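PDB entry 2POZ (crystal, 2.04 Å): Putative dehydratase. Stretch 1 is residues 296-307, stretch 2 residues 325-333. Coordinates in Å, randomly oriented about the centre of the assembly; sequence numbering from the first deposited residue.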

# COMPACT_ATOMS: atom_id res chain seq x y z
N MSE A 296 10.26 -21.80 5.78
CA MSE A 296 9.61 -20.50 5.59
C MSE A 296 8.93 -20.46 4.23
O MSE A 296 7.82 -19.94 4.08
N ALA A 297 9.61 -21.00 3.22
CA ALA A 297 9.08 -21.01 1.87
C ALA A 297 7.72 -21.69 1.81
O ALA A 297 6.85 -21.26 1.05
N GLU A 298 7.56 -22.74 2.61
CA GLU A 298 6.30 -23.47 2.65
C GLU A 298 5.14 -22.59 3.12
O GLU A 298 3.99 -22.81 2.74
N ALA A 299 5.45 -21.60 3.94
CA ALA A 299 4.42 -20.69 4.44
C ALA A 299 3.99 -19.74 3.33
O ALA A 299 3.04 -18.96 3.49
N TYR A 300 4.68 -19.80 2.19
CA TYR A 300 4.36 -18.94 1.06
C TYR A 300 3.95 -19.73 -0.17
O TYR A 300 4.00 -19.22 -1.29
N ASN A 301 3.56 -20.98 0.04
CA ASN A 301 3.10 -21.84 -1.03
C ASN A 301 4.16 -22.06 -2.12
O ASN A 301 3.83 -22.20 -3.31
N MSE A 302 5.42 -22.11 -1.71
CA MSE A 302 6.53 -22.30 -2.63
C MSE A 302 7.21 -23.65 -2.51
O MSE A 302 7.19 -24.27 -1.45
N ARG A 303 7.83 -24.10 -3.60
CA ARG A 303 8.56 -25.37 -3.58
C ARG A 303 10.05 -25.06 -3.74
O ARG A 303 10.43 -23.92 -4.03
N VAL A 304 10.90 -26.07 -3.58
CA VAL A 304 12.34 -25.85 -3.62
C VAL A 304 13.14 -26.71 -4.60
O VAL A 304 13.01 -27.93 -4.63
N ALA A 305 13.98 -26.04 -5.39
CA ALA A 305 14.87 -26.70 -6.34
C ALA A 305 16.27 -26.20 -5.97
O ALA A 305 16.79 -25.25 -6.57
N PRO A 306 16.90 -26.84 -4.97
CA PRO A 306 18.24 -26.45 -4.50
C PRO A 306 19.26 -26.32 -5.61
O PRO A 306 19.37 -27.19 -6.47
N HIS A 307 20.01 -25.23 -5.58
CA HIS A 307 21.04 -25.04 -6.58
C HIS A 307 22.30 -25.71 -6.05
O HIS A 307 22.65 -25.56 -4.87
N ILE A 325 13.33 -32.21 3.46
CA ILE A 325 12.32 -31.16 3.28
C ILE A 325 11.01 -31.64 2.67
O ILE A 325 10.98 -32.49 1.77
N THR A 326 9.92 -31.07 3.16
CA THR A 326 8.60 -31.44 2.68
C THR A 326 8.21 -30.79 1.36
O THR A 326 7.38 -31.33 0.63
N ASN A 327 8.81 -29.64 1.04
CA ASN A 327 8.49 -28.94 -0.20
C ASN A 327 9.59 -29.03 -1.26
O ASN A 327 9.92 -28.05 -1.93
N PHE A 328 10.16 -30.21 -1.42
CA PHE A 328 11.22 -30.44 -2.40
C PHE A 328 10.61 -30.58 -3.79
O PHE A 328 9.59 -31.24 -3.95
N MSE A 329 11.24 -29.98 -4.79
CA MSE A 329 10.76 -30.08 -6.15
C MSE A 329 11.63 -31.00 -7.03
O MSE A 329 11.17 -32.04 -7.50
N ILE A 330 12.88 -30.61 -7.24
CA ILE A 330 13.77 -31.38 -8.10
C ILE A 330 15.23 -31.03 -7.77
O ILE A 330 15.52 -29.96 -7.24
N HIS A 331 16.14 -31.95 -8.10
CA HIS A 331 17.58 -31.79 -7.84
C HIS A 331 18.31 -31.30 -9.11
O HIS A 331 17.85 -31.56 -10.22
N GLU A 332 19.43 -30.60 -8.94
CA GLU A 332 20.22 -30.10 -10.08
C GLU A 332 21.57 -30.81 -10.20
O GLU A 332 22.31 -30.93 -9.23
N HIS A 333 21.91 -31.26 -11.41
CA HIS A 333 23.17 -31.95 -11.64
C HIS A 333 23.87 -31.49 -12.93
O HIS A 333 23.20 -31.15 -13.91

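The most unusual feature is a very short hydrogen bond, 2.3 Å from Thr326 OG1 to Glu298 OE1. Thr326 OG1 sits too close to its neighbour in the model, so its position is less sure. Glu298 points toward stretch 2 with chi1 at -102°, between wells, and chi2 t. Thr326 is p.

Asn327 loses the most surface to the other stretch. Its side chain points toward stretch 1 with chi1 p. Asn327 ND2 donates to the backbone Met302 O at 3.2 Å, nearly straight at 168°. The aliphatic part of Glu298 packs on the amide, with Glu298 CG 3.4 Å from Asn327 CG. Val304 CG2 lies 3.4 Å from Asn327 ND2. Water 1 donates to Asn327 OD1 at 2.6 Å and makes a weak bond to Glu298 OE2 at 3.5 Å, so it links the two side chains.

The backbones meet in a single bridge between Val304 and Phe328. Val304 N donates to Asn327 O at 2.8 Å, and Met329 N donates to Val304 O at 2.7 Å. Val304 is t and points sideways; Val304 CB is 4.2 Å from Ile325 CD1.

Met329 is selenomethionine, extended with all three chi angles t, and points toward stretch 1. Met329 CE lies over one face of the Arg303 guanidinium, 3.6 Å from Arg303 NH1. Ala305 CB makes apolar contacts with two residues of stretch 2, at 4.4 Å to Met329 SE and 4.0 Å to Ile330 CG2. The CA-to-CB bond of Phe328 points away, but the end of its side chain, t at chi1, comes nearer, with Phe328 CE1 4.0 Å from Pro306 CD.

Beyond this, waters join the backbones. Water 2 donates to Pro306 O at 2.8 Å and Ile330 O at 2.7 Å. Water 3 donates to Pro306 O at 2.8 Å and accepts from Glu332 N at 2.9 Å. Glu332, t at chi1 and chi2, points toward stretch 1, and Glu332 CB is 3.9 Å from Pro306 O.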

# COMPACT_ATOMS: atom_id res chain seq x y z
CB MSE A 296 10.64 -19.37 5.64
CG MSE A 296 11.12 -18.98 7.02
SE MSE A 296 12.28 -17.41 6.90
CE MSE A 296 10.98 -16.10 6.34
CB ALA A 297 10.06 -21.70 0.94
CB GLU A 298 6.41 -24.69 3.57
CG GLU A 298 6.59 -25.99 2.83
CD GLU A 298 6.61 -27.21 3.73
OE1 GLU A 298 6.20 -28.30 3.26
OE2 GLU A 298 7.03 -27.09 4.90
CB ALA A 299 4.94 -19.91 5.63
CB TYR A 300 5.53 -18.01 0.74
CG TYR A 300 5.70 -16.92 1.77
CD1 TYR A 300 6.41 -17.14 2.95
CD2 TYR A 300 5.10 -15.68 1.59
CE1 TYR A 300 6.51 -16.14 3.92
CE2 TYR A 300 5.19 -14.68 2.55
CZ TYR A 300 5.90 -14.92 3.71
OH TYR A 300 5.97 -13.92 4.66
CB ASN A 301 1.82 -21.23 -1.64
CG ASN A 301 0.81 -22.27 -2.02
OD1 ASN A 301 0.54 -23.20 -1.26
ND2 ASN A 301 0.21 -22.12 -3.21
CB MSE A 302 7.58 -21.22 -2.40
CG MSE A 302 7.41 -19.99 -3.24
SE MSE A 302 8.55 -18.60 -2.55
CE MSE A 302 7.32 -17.10 -2.75
CB ARG A 303 8.05 -26.32 -4.66
CG ARG A 303 7.85 -25.68 -6.00
CD ARG A 303 7.28 -26.68 -7.00
NE ARG A 303 6.93 -26.01 -8.24
CZ ARG A 303 6.78 -26.63 -9.41
NH1 ARG A 303 6.95 -27.94 -9.50
NH2 ARG A 303 6.47 -25.93 -10.49
CB VAL A 304 12.93 -26.04 -2.19
CG1 VAL A 304 14.38 -25.62 -2.16
CG2 VAL A 304 12.11 -25.22 -1.19
CB ALA A 305 14.53 -26.29 -7.75
CB PRO A 306 18.60 -27.55 -3.51
CG PRO A 306 17.26 -28.06 -3.04
CD PRO A 306 16.48 -28.10 -4.33
CB HIS A 307 21.31 -23.56 -6.83
CG HIS A 307 22.48 -23.31 -7.72
ND1 HIS A 307 23.72 -22.94 -7.24
CD2 HIS A 307 22.62 -23.45 -9.06
CE1 HIS A 307 24.57 -22.84 -8.25
NE2 HIS A 307 23.93 -23.15 -9.36
CB ILE A 325 12.87 -29.97 2.45
CG1 ILE A 325 13.43 -30.47 1.12
CG2 ILE A 325 13.96 -29.24 3.24
CD1 ILE A 325 13.87 -29.35 0.20
CB THR A 326 7.53 -31.12 3.75
OG1 THR A 326 7.71 -29.77 4.20
CG2 THR A 326 7.67 -32.04 4.95
CB ASN A 327 8.13 -27.47 0.09
CG ASN A 327 9.25 -26.71 0.81
OD1 ASN A 327 10.08 -27.30 1.50
ND2 ASN A 327 9.24 -25.39 0.67
CB PHE A 328 12.00 -31.71 -2.07
CG PHE A 328 12.94 -32.14 -3.17
CD1 PHE A 328 14.15 -31.46 -3.38
CD2 PHE A 328 12.62 -33.20 -4.00
CE1 PHE A 328 15.00 -31.84 -4.41
CE2 PHE A 328 13.46 -33.59 -5.04
CZ PHE A 328 14.66 -32.90 -5.25
CB MSE A 329 10.70 -28.70 -6.81
CG MSE A 329 10.24 -28.75 -8.26
SE MSE A 329 10.45 -27.04 -9.17
CE MSE A 329 10.17 -27.64 -11.00
CB ILE A 330 13.44 -31.04 -9.58
CG1 ILE A 330 14.13 -32.00 -10.54
CG2 ILE A 330 13.83 -29.60 -9.87
CD1 ILE A 330 13.64 -31.85 -11.98
CB HIS A 331 18.14 -33.15 -7.40
CG HIS A 331 19.62 -33.15 -7.13
ND1 HIS A 331 20.15 -32.90 -5.88
CD2 HIS A 331 20.67 -33.44 -7.93
CE1 HIS A 331 21.46 -33.03 -5.93
NE2 HIS A 331 21.81 -33.36 -7.16
CB GLU A 332 20.46 -28.59 -9.94
CG GLU A 332 21.38 -28.02 -11.03
CD GLU A 332 21.61 -26.52 -10.89
OE1 GLU A 332 21.77 -26.05 -9.74
OE2 GLU A 332 21.64 -25.82 -11.93
CB HIS A 333 22.92 -33.46 -11.67
CG HIS A 333 24.17 -34.29 -11.70
ND1 HIS A 333 25.16 -34.17 -10.76
CD2 HIS A 333 24.57 -35.27 -12.55
CE1 HIS A 333 26.13 -35.03 -11.03
NE2 HIS A 333 25.79 -35.71 -12.11
O HOH W 1 10.38 -27.52 4.12
O HOH W 2 17.28 -28.08 -8.13
O HOH W 3 19.77 -29.96 -6.11